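Local coordinates for oxidized polyvinyl alcohol hydrolase (Sphingopyxis, PDB 3WLA), which hydrolyses beta-diketones such as 4,6-nonanedione and, in the breakdown of polyvinyl alcohol, cleaves the oxidized polymer, at residues T129-G132 against D133-F137. Numbering follows the deposited sequence.
Sequences TDAG and DDVRF
Arg136, in the first turn of helix 133-145, reaches back over the helix start to Asp130 in the loop before it. Its chain bends at chi3 (-59°), which brings the guanidinium round over the Gly132 peptide, the carbonyl O of Gly132 lying 3.5 Å above the plane near its centre. From there the edge serves two carboxylates. Arg136 NH1 gives a nearly straight bond to Asp130 OD1 at 2.7 Å, on the syn side but tilted out of the carboxylate plane. Arg136 NH2 donates to Asp133 OD1 at 2.9 Å, likewise tilted, on the anti side. The Asp130 carboxylate is turned 51° from the guanidinium. CG of Asp130 stands anti to the backbone N (chi1 -174°), carrying OD1 forward toward Gly132. There Gly132 N also donates to Asp130 OD1, at 2.9 Å. The two donors come from opposite faces of the carboxylate, and the second bond closes an Asx turn leading into Gly132 at the N-cap. A water links Asp130 OD2 to Arg136 NH2, weakly on the arginine side.

Ala131 supplies the apolar part: its CB meets Val135 CB at 3.8 Å, while a second water bridges Ala131 O and Val135 N. Helix 163-174 packs against this pair, Phe174 touching Ala131 and Met167 touching Val135, and its Arg170 donates to the carbonyls of Asp130 and Ala131.

Two further charges extend the network: Asp29 pairs with Arg136 NE, and Lys31 with Asp133 OD2. An alanine at Arg136 removes the cation both acids share, and would probably leave Asp130 held mainly by its bond from Gly132 N and freer to turn, while Asp133 keeps Lys31. With acids on several sides, the guanidinium probably offsets their mutual repulsion, tying the incoming loop electrostatically to the helix's first turn.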
# COMPACT_ATOMS: atom_id res chain seq x y z
N THR A 129 -4.79 -13.46 -12.14
CA THR A 129 -4.02 -12.81 -13.22
C THR A 129 -4.41 -11.35 -13.54
O THR A 129 -3.58 -10.58 -14.02
CB THR A 129 -4.08 -13.63 -14.55
OG1 THR A 129 -5.45 -13.81 -14.95
CG2 THR A 129 -3.43 -15.00 -14.35
N ASP A 130 -5.67 -11.01 -13.29
CA ASP A 130 -6.24 -9.67 -13.52
C ASP A 130 -5.91 -8.85 -12.26
O ASP A 130 -6.25 -9.27 -11.15
CB ASP A 130 -7.77 -9.78 -13.66
CG ASP A 130 -8.43 -8.46 -14.05
OD1 ASP A 130 -7.90 -7.38 -13.72
OD2 ASP A 130 -9.52 -8.48 -14.67
N ALA A 131 -5.21 -7.73 -12.45
CA ALA A 131 -4.81 -6.86 -11.35
C ALA A 131 -6.02 -6.29 -10.57
O ALA A 131 -5.96 -6.01 -9.36
CB ALA A 131 -3.93 -5.69 -11.90
N GLY A 132 -7.12 -6.12 -11.27
CA GLY A 132 -8.27 -5.54 -10.63
C GLY A 132 -8.46 -4.04 -10.89
O GLY A 132 -7.50 -3.33 -11.23
N ASP A 133 -9.70 -3.57 -10.71
CA ASP A 133 -10.02 -2.18 -10.96
C ASP A 133 -9.25 -1.15 -10.13
O ASP A 133 -8.97 -0.04 -10.60
CB ASP A 133 -11.51 -1.93 -10.74
CG ASP A 133 -12.36 -2.45 -11.88
OD1 ASP A 133 -11.78 -2.86 -12.92
OD2 ASP A 133 -13.58 -2.43 -11.72
N ASP A 134 -8.94 -1.49 -8.88
CA ASP A 134 -8.22 -0.51 -8.08
C ASP A 134 -6.78 -0.35 -8.50
O ASP A 134 -6.24 0.76 -8.52
CB ASP A 134 -8.33 -0.84 -6.58
CG ASP A 134 -9.67 -0.47 -6.01
OD1 ASP A 134 -10.30 0.48 -6.53
OD2 ASP A 134 -10.11 -1.09 -5.02
N VAL A 135 -6.12 -1.43 -8.87
CA VAL A 135 -4.75 -1.26 -9.31
C VAL A 135 -4.71 -0.33 -10.54
O VAL A 135 -3.81 0.50 -10.67
CB VAL A 135 -4.08 -2.60 -9.69
CG1 VAL A 135 -2.72 -2.34 -10.38
CG2 VAL A 135 -3.84 -3.46 -8.43
N ARG A 136 -5.70 -0.45 -11.44
CA ARG A 136 -5.71 0.35 -12.66
C ARG A 136 -6.08 1.80 -12.39
O ARG A 136 -5.53 2.72 -13.01
CB ARG A 136 -6.67 -0.27 -13.69
CG ARG A 136 -6.02 -1.49 -14.41
CD ARG A 136 -6.96 -2.17 -15.40
NE ARG A 136 -8.19 -2.69 -14.82
CZ ARG A 136 -8.38 -3.98 -14.52
NH1 ARG A 136 -7.41 -4.89 -14.73
NH2 ARG A 136 -9.55 -4.36 -14.02
N PHE A 137 -7.00 1.99 -11.46
CA PHE A 137 -7.41 3.32 -11.08
C PHE A 137 -6.23 4.12 -10.52
O PHE A 137 -5.96 5.27 -10.98
CB PHE A 137 -8.50 3.27 -10.02
CG PHE A 137 -8.80 4.61 -9.41
CD1 PHE A 137 -9.04 5.72 -10.23
CD2 PHE A 137 -8.87 4.78 -8.01
CE1 PHE A 137 -9.34 6.99 -9.70
CE2 PHE A 137 -9.18 6.04 -7.46
CZ PHE A 137 -9.41 7.15 -8.31
O HOH W 1 -11.58 -6.71 -13.71
O HOH W 2 -7.45 -3.93 -7.79